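Local structure of protein MJ1225 (Methanocaldococcus jannaschii, 3KH5) at residues A9-T21 with T29-A43. The protein is of unknown function but binds AMP and ADP through its CBS domains and is probably an archaeal counterpart of the gamma subunit of AMP-activated protein kinase. Numbering follows the deposited sequence.
Sequences AQNKKIVTVYPTT and TMNENKYRRLPVVNA. With ADP (adenosine-5'-diphosphate), chain B; ADP (adenosine-5'-diphosphate), chain D.
Val-15 CG2 meets the edge of the Tyr-35 ring at CD2, 3.6 Å away, while the adenine of the chain B ADP lies over one face, its N3 3.4 Å above the plane and offset toward the rim. The extended Lys-12 brings NZ to the ring edge for a weak hydrogen bond to Tyr-35 OH. Val-15 N donates to N1 of the chain B ADP (3.1 Å), whose N6 donates to Val-15 O and Arg-37 O. With CG1 anti to the backbone N (chi1 172°), Val-15 lodges that methyl among Thr-29 CG2, Asn-33 ND2 and Leu-38 CD2. Asn-33 ND2 binds Thr-29 O, and Asn-33 O lies over the other face of Tyr-35. Replacing Tyr-35 by alanine would probably strip one face of the adenine of its aromatic cover and leave Val-15 CG2 beside a gap. Val-17 N bonds Pro-39 O (3.1 Å) and Val-41 N bonds Val-17 O, fixing the loop against strand 37-41, whose other edge pairs with strand 48-53. The bent Arg-37 chain turns NH1 to O3B of the chain D ADP (2.8 Å). Together they wall one side of a nucleotide site, which Thr-132 and Asp-135 help complete, in the cleft between paired CBS motifs.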
loop_
_atom_site.group_PDB
_atom_site.type_symbol
_atom_site.label_atom_id
_atom_site.label_comp_id
_atom_site.label_asym_id
_atom_site.label_seq_id
_atom_site.Cartn_x
_atom_site.Cartn_y
_atom_site.Cartn_z
ATOM N N ALA A 9 -10.680 -1.498 -16.667
ATOM C CA ALA A 9 -11.148 -1.763 -15.313
ATOM C C ALA A 9 -11.419 -3.238 -15.089
ATOM O O ALA A 9 -12.200 -3.866 -15.812
ATOM C CB ALA A 9 -12.381 -0.929 -14.994
ATOM N N GLN A 10 -10.741 -3.774 -14.079
ATOM C CA GLN A 10 -10.835 -5.172 -13.708
ATOM C C GLN A 10 -12.284 -5.569 -13.536
ATOM O O GLN A 10 -12.999 -5.071 -12.658
ATOM C CB GLN A 10 -10.059 -5.392 -12.423
ATOM C CG GLN A 10 -9.751 -4.076 -11.748
ATOM C CD GLN A 10 -9.565 -4.198 -10.264
ATOM O OE1 GLN A 10 -8.757 -3.452 -9.651
ATOM N NE2 GLN A 10 -10.316 -5.121 -9.655
ATOM N N ASN A 11 -12.691 -6.494 -14.398
ATOM C CA ASN A 11 -14.079 -6.862 -14.597
ATOM C C ASN A 11 -14.634 -7.638 -13.418
ATOM O O ASN A 11 -15.820 -8.002 -13.402
ATOM C CB ASN A 11 -14.163 -7.751 -15.827
ATOM C CG ASN A 11 -13.478 -9.082 -15.611
ATOM O OD1 ASN A 11 -12.343 -9.286 -16.042
ATOM N ND2 ASN A 11 -14.157 -9.995 -14.921
ATOM N N LYS A 12 -13.758 -7.925 -12.457
ATOM C CA LYS A 12 -14.155 -8.629 -11.255
ATOM C C LYS A 12 -15.089 -7.780 -10.398
ATOM O O LYS A 12 -15.232 -6.569 -10.607
ATOM C CB LYS A 12 -12.918 -9.042 -10.441
ATOM C CG LYS A 12 -13.270 -9.394 -8.990
ATOM C CD LYS A 12 -12.185 -10.045 -8.180
ATOM C CE LYS A 12 -12.770 -10.387 -6.803
ATOM N NZ LYS A 12 -11.857 -11.216 -5.979
ATOM N N LYS A 13 -15.738 -8.442 -9.445
ATOM C CA LYS A 13 -16.438 -7.773 -8.362
ATOM C C LYS A 13 -15.430 -7.094 -7.437
ATOM O O LYS A 13 -14.366 -7.643 -7.140
ATOM C CB LYS A 13 -17.305 -8.769 -7.577
ATOM C CG LYS A 13 -16.570 -9.995 -6.990
ATOM C CD LYS A 13 -16.458 -11.157 -7.983
ATOM C CE LYS A 13 -17.796 -11.856 -8.195
ATOM N NZ LYS A 13 -17.784 -12.724 -9.412
ATOM N N ILE A 14 -15.761 -5.894 -6.985
ATOM C CA ILE A 14 -14.862 -5.197 -6.086
ATOM C C ILE A 14 -15.167 -5.613 -4.659
ATOM O O ILE A 14 -16.317 -5.564 -4.216
ATOM C CB ILE A 14 -14.918 -3.664 -6.279
ATOM C CG1 ILE A 14 -14.591 -3.295 -7.735
ATOM C CG2 ILE A 14 -13.973 -2.946 -5.308
ATOM C CD1 ILE A 14 -13.340 -3.988 -8.322
ATOM N N VAL A 15 -14.125 -6.054 -3.960
ATOM C CA VAL A 15 -14.219 -6.414 -2.548
ATOM C C VAL A 15 -14.345 -5.141 -1.706
ATOM O O VAL A 15 -13.493 -4.250 -1.777
ATOM C CB VAL A 15 -13.005 -7.270 -2.095
ATOM C CG1 VAL A 15 -13.015 -7.478 -0.593
ATOM C CG2 VAL A 15 -13.002 -8.616 -2.812
ATOM N N THR A 16 -15.417 -5.061 -0.924
ATOM C CA THR A 16 -15.709 -3.875 -0.124
ATOM C C THR A 16 -16.026 -4.229 1.322
ATOM O O THR A 16 -16.259 -5.396 1.657
ATOM C CB THR A 16 -16.920 -3.095 -0.690
ATOM O OG1 THR A 16 -18.084 -3.930 -0.661
ATOM C CG2 THR A 16 -16.668 -2.636 -2.116
ATOM N N VAL A 17 -16.021 -3.205 2.173
ATOM C CA VAL A 17 -16.609 -3.284 3.514
ATOM C C VAL A 17 -17.634 -2.149 3.720
ATOM O O VAL A 17 -17.789 -1.279 2.856
ATOM C CB VAL A 17 -15.529 -3.280 4.642
ATOM C CG1 VAL A 17 -14.584 -4.470 4.496
ATOM C CG2 VAL A 17 -14.750 -1.965 4.664
ATOM N N TYR A 18 -18.334 -2.174 4.856
ATOM C CA TYR A 18 -19.324 -1.146 5.214
ATOM C C TYR A 18 -18.807 -0.281 6.350
ATOM O O TYR A 18 -17.877 -0.687 7.047
ATOM C CB TYR A 18 -20.649 -1.798 5.615
ATOM C CG TYR A 18 -21.076 -2.836 4.624
ATOM C CD1 TYR A 18 -21.573 -2.467 3.375
ATOM C CD2 TYR A 18 -20.939 -4.191 4.908
ATOM C CE1 TYR A 18 -21.947 -3.426 2.441
ATOM C CE2 TYR A 18 -21.310 -5.158 3.986
ATOM C CZ TYR A 18 -21.814 -4.770 2.755
ATOM O OH TYR A 18 -22.182 -5.727 1.838
ATOM N N PRO A 19 -19.405 0.916 6.552
ATOM C CA PRO A 19 -18.936 1.790 7.630
ATOM C C PRO A 19 -19.016 1.131 9.002
ATOM O O PRO A 19 -18.204 1.439 9.879
ATOM C CB PRO A 19 -19.904 2.981 7.570
ATOM C CG PRO A 19 -20.397 2.992 6.177
ATOM C CD PRO A 19 -20.467 1.559 5.753
ATOM N N THR A 20 -19.978 0.229 9.177
ATOM C CA THR A 20 -20.171 -0.451 10.460
ATOM C C THR A 20 -19.421 -1.784 10.590
ATOM O O THR A 20 -19.452 -2.412 11.653
ATOM C CB THR A 20 -21.668 -0.650 10.785
ATOM O OG1 THR A 20 -22.332 -1.232 9.657
ATOM C CG2 THR A 20 -22.327 0.679 11.125
ATOM N N THR A 21 -18.764 -2.222 9.516
ATOM C CA THR A 21 -17.855 -3.364 9.587
ATOM C C THR A 21 -16.743 -3.002 10.577
ATOM O O THR A 21 -16.192 -1.903 10.508
ATOM C CB THR A 21 -17.254 -3.670 8.195
ATOM O OG1 THR A 21 -18.312 -3.907 7.258
ATOM C CG2 THR A 21 -16.340 -4.891 8.234
ATOM N N THR A 29 -10.837 -9.376 6.019
ATOM C CA THR A 29 -11.192 -9.171 4.622
ATOM C C THR A 29 -9.924 -8.895 3.796
ATOM O O THR A 29 -9.708 -9.532 2.753
ATOM C CB THR A 29 -12.253 -8.050 4.480
ATOM O OG1 THR A 29 -13.353 -8.318 5.362
ATOM C CG2 THR A 29 -12.773 -7.966 3.055
ATOM N N MET A 30 -9.076 -7.986 4.284
ATOM C CA MET A 30 -7.801 -7.653 3.635
ATOM C C MET A 30 -6.907 -8.864 3.463
ATOM O O MET A 30 -6.469 -9.172 2.351
ATOM C CB MET A 30 -7.024 -6.618 4.449
ATOM C CG MET A 30 -7.513 -5.203 4.300
ATOM S SD MET A 30 -6.377 -4.061 5.100
ATOM C CE MET A 30 -5.314 -3.650 3.722
ATOM N N ASN A 31 -6.628 -9.530 4.581
ATOM C CA ASN A 31 -5.727 -10.672 4.603
ATOM C C ASN A 31 -6.230 -11.834 3.774
ATOM O O ASN A 31 -5.443 -12.513 3.115
ATOM C CB ASN A 31 -5.464 -11.136 6.038
ATOM C CG ASN A 31 -4.266 -10.454 6.654
ATOM O OD1 ASN A 31 -3.889 -9.357 6.246
ATOM N ND2 ASN A 31 -3.652 -11.105 7.638
ATOM N N GLU A 32 -7.541 -12.057 3.811
ATOM C CA GLU A 32 -8.145 -13.194 3.122
ATOM C C GLU A 32 -8.126 -13.016 1.616
ATOM O O GLU A 32 -7.563 -13.842 0.894
ATOM C CB GLU A 32 -9.579 -13.430 3.602
ATOM C CG GLU A 32 -9.673 -14.247 4.883
ATOM C CD GLU A 32 -11.056 -14.214 5.514
ATOM O OE1 GLU A 32 -12.054 -14.006 4.788
ATOM O OE2 GLU A 32 -11.146 -14.406 6.746
ATOM N N ASN A 33 -8.733 -11.928 1.152
ATOM C CA ASN A 33 -8.878 -11.653 -0.271
ATOM C C ASN A 33 -7.590 -11.201 -0.958
ATOM O O ASN A 33 -7.559 -11.071 -2.185
ATOM C CB ASN A 33 -9.971 -10.607 -0.486
ATOM C CG ASN A 33 -11.328 -11.084 -0.024
ATOM O OD1 ASN A 33 -11.964 -11.912 -0.677
ATOM N ND2 ASN A 33 -11.784 -10.563 1.108
ATOM N N LYS A 34 -6.545 -10.960 -0.165
ATOM C CA LYS A 34 -5.243 -10.471 -0.650
ATOM C C LYS A 34 -5.303 -9.035 -1.184
ATOM O O LYS A 34 -4.298 -8.496 -1.659
ATOM C CB LYS A 34 -4.645 -11.415 -1.702
ATOM C CG LYS A 34 -3.153 -11.697 -1.484
ATOM C CD LYS A 34 -2.459 -11.970 -2.823
ATOM C CE LYS A 34 -0.995 -12.349 -2.620
ATOM N NZ LYS A 34 -0.193 -11.264 -1.973
ATOM N N TYR A 35 -6.485 -8.424 -1.097
ATOM C CA TYR A 35 -6.666 -7.024 -1.473
ATOM C C TYR A 35 -6.378 -6.098 -0.316
ATOM O O TYR A 35 -7.045 -6.135 0.723
ATOM C CB TYR A 35 -8.060 -6.771 -2.046
ATOM C CG TYR A 35 -8.296 -7.589 -3.284
ATOM C CD1 TYR A 35 -7.359 -7.595 -4.320
ATOM C CD2 TYR A 35 -9.430 -8.384 -3.414
ATOM C CE1 TYR A 35 -7.553 -8.361 -5.461
ATOM C CE2 TYR A 35 -9.637 -9.156 -4.556
ATOM C CZ TYR A 35 -8.693 -9.138 -5.574
ATOM O OH TYR A 35 -8.890 -9.896 -6.705
ATOM N N ARG A 36 -5.367 -5.266 -0.522
ATOM C CA ARG A 36 -4.918 -4.347 0.505
ATOM C C ARG A 36 -5.503 -2.928 0.344
ATOM O O ARG A 36 -5.009 -1.975 0.952
ATOM C CB ARG A 36 -3.383 -4.351 0.574
ATOM C CG ARG A 36 -2.788 -5.390 1.555
ATOM C CD ARG A 36 -3.299 -6.829 1.343
ATOM N NE ARG A 36 -3.094 -7.670 2.527
ATOM C CZ ARG A 36 -2.371 -8.789 2.558
ATOM N NH1 ARG A 36 -1.772 -9.242 1.462
ATOM N NH2 ARG A 36 -2.253 -9.466 3.694
ATOM N N ARG A 37 -6.560 -2.803 -0.460
ATOM C CA ARG A 37 -7.265 -1.527 -0.656
ATOM C C ARG A 37 -8.768 -1.777 -0.729
ATOM O O ARG A 37 -9.263 -2.344 -1.707
ATOM C CB ARG A 37 -6.777 -0.832 -1.935
ATOM C CG ARG A 37 -7.476 0.495 -2.273
ATOM C CD ARG A 37 -7.134 0.987 -3.693
ATOM N NE ARG A 37 -5.697 0.928 -3.958
ATOM C CZ ARG A 37 -4.836 1.915 -3.729
ATOM N NH1 ARG A 37 -5.253 3.080 -3.241
ATOM N NH2 ARG A 37 -3.547 1.736 -3.997
ATOM N N LEU A 38 -9.492 -1.360 0.310
ATOM C CA LEU A 38 -10.926 -1.645 0.404
ATOM C C LEU A 38 -11.824 -0.404 0.424
ATOM O O LEU A 38 -11.825 0.339 1.421
ATOM C CB LEU A 38 -11.229 -2.505 1.641
ATOM C CG LEU A 38 -10.516 -3.843 1.869
ATOM C CD1 LEU A 38 -10.946 -4.445 3.199
ATOM C CD2 LEU A 38 -10.772 -4.822 0.734
ATOM N N PRO A 39 -12.600 -0.180 -0.663
ATOM C CA PRO A 39 -13.656 0.833 -0.639
ATOM C C PRO A 39 -14.669 0.537 0.454
ATOM O O PRO A 39 -15.014 -0.625 0.697
ATOM C CB PRO A 39 -14.321 0.688 -2.014
ATOM C CG PRO A 39 -13.265 0.131 -2.882
ATOM C CD PRO A 39 -12.482 -0.801 -1.998
ATOM N N VAL A 40 -15.105 1.595 1.123
ATOM C CA VAL A 40 -16.154 1.501 2.114
ATOM C C VAL A 40 -17.416 2.059 1.455
ATOM O O VAL A 40 -17.425 3.185 0.944
ATOM C CB VAL A 40 -15.778 2.234 3.424
ATOM C CG1 VAL A 40 -16.835 2.001 4.491
ATOM C CG2 VAL A 40 -14.416 1.754 3.936
ATOM N N VAL A 41 -18.461 1.238 1.428
ATOM C CA VAL A 41 -19.706 1.583 0.743
ATOM C C VAL A 41 -20.919 1.447 1.675
ATOM O O VAL A 41 -20.870 0.691 2.649
ATOM C CB VAL A 41 -19.924 0.703 -0.524
ATOM C CG1 VAL A 41 -18.815 0.914 -1.554
ATOM C CG2 VAL A 41 -20.092 -0.782 -0.169
ATOM N N ASN A 42 -21.999 2.169 1.385
ATOM C CA ASN A 42 -23.279 1.925 2.064
ATOM C C ASN A 42 -23.871 0.582 1.632
ATOM O O ASN A 42 -23.705 0.179 0.477
ATOM C CB ASN A 42 -24.285 3.030 1.755
ATOM C CG ASN A 42 -23.841 4.389 2.247
ATOM O OD1 ASN A 42 -24.046 5.399 1.574
ATOM N ND2 ASN A 42 -23.229 4.426 3.426
ATOM N N ALA A 43 -24.588 -0.086 2.543
ATOM C CA ALA A 43 -25.055 -1.474 2.286
ATOM C C ALA A 43 -26.250 -1.786 1.331
ATOM O O ALA A 43 -26.183 -2.795 0.622
ATOM C CB ALA A 43 -25.255 -2.210 3.631
HETATM P PB ADP B . -3.510 -2.353 -3.721
HETATM O O1B ADP B . -4.130 -3.636 -3.317
HETATM O O2B ADP B . -1.943 -2.286 -3.298
HETATM O O3B ADP B . -4.163 -1.085 -2.994
HETATM P PA ADP B . -2.485 -2.797 -6.256
HETATM O O1A ADP B . -1.735 -3.966 -5.695
HETATM O O2A ADP B . -2.803 -2.727 -7.866
HETATM O O3A ADP B . -3.597 -2.066 -5.302
HETATM O "O5'" ADP B . -3.783 -3.811 -6.368
HETATM C "C5'" ADP B . -3.731 -5.273 -6.432
HETATM C "C4'" ADP B . -4.511 -5.851 -7.652
HETATM O "O4'" ADP B . -5.851 -6.342 -7.328
HETATM C "C3'" ADP B . -4.672 -4.743 -8.696
HETATM O "O3'" ADP B . -4.309 -5.232 -10.003
HETATM C "C2'" ADP B . -6.143 -4.336 -8.651
HETATM O "O2'" ADP B . -6.636 -4.375 -9.992
HETATM C "C1'" ADP B . -6.866 -5.396 -7.799
HETATM N N9 ADP B . -7.629 -4.899 -6.583
HETATM C C8 ADP B . -7.181 -4.051 -5.652
HETATM N N7 ADP B . -8.126 -3.857 -4.727
HETATM C C5 ADP B . -9.185 -4.589 -5.062
HETATM C C6 ADP B . -10.444 -4.792 -4.495
HETATM N N6 ADP B . -10.790 -4.174 -3.368
HETATM N N1 ADP B . -11.309 -5.624 -5.107
HETATM C C2 ADP B . -10.978 -6.243 -6.235
HETATM N N3 ADP B . -9.786 -6.069 -6.797
HETATM C C4 ADP B . -8.871 -5.251 -6.241
HETATM P PB ADP D . -1.723 4.389 -2.235
HETATM O O1B ADP D . -0.544 5.276 -2.450
HETATM O O2B ADP D . -1.354 2.828 -2.520
HETATM O O3B ADP D . -2.984 4.720 -3.193
HETATM P PA ADP D . -1.606 3.580 0.286
HETATM O O1A ADP D . -0.455 4.028 1.102
HETATM O O2A ADP D . -2.532 2.405 0.933
HETATM O O3A ADP D . -2.338 4.494 -0.781
HETATM O "O5'" ADP D . -2.529 4.519 1.281
HETATM C "C5'" ADP D . -2.126 5.816 1.821
HETATM C "C4'" ADP D . -3.345 6.647 2.329
HETATM O "O4'" ADP D . -4.081 7.119 1.155
HETATM C "C3'" ADP D . -4.353 5.878 3.210
HETATM O "O3'" ADP D . -4.797 6.740 4.266
HETATM C "C2'" ADP D . -5.493 5.558 2.239
HETATM O "O2'" ADP D . -6.761 5.441 2.907
HETATM C "C1'" ADP D . -5.479 6.785 1.334
HETATM N N9 ADP D . -6.079 6.479 0.002
HETATM C C8 ADP D . -5.810 5.467 -0.832
HETATM N N7 ADP D . -6.578 5.577 -1.923
HETATM C C5 ADP D . -7.333 6.661 -1.778
HETATM C C6 ADP D . -8.302 7.285 -2.553
HETATM N N6 ADP D . -8.656 6.788 -3.735
HETATM N N1 ADP D . -8.879 8.405 -2.083
HETATM C C2 ADP D . -8.543 8.921 -0.907
HETATM N N3 ADP D . -7.622 8.350 -0.145
HETATM C C4 ADP D . -7.010 7.230 -0.558
#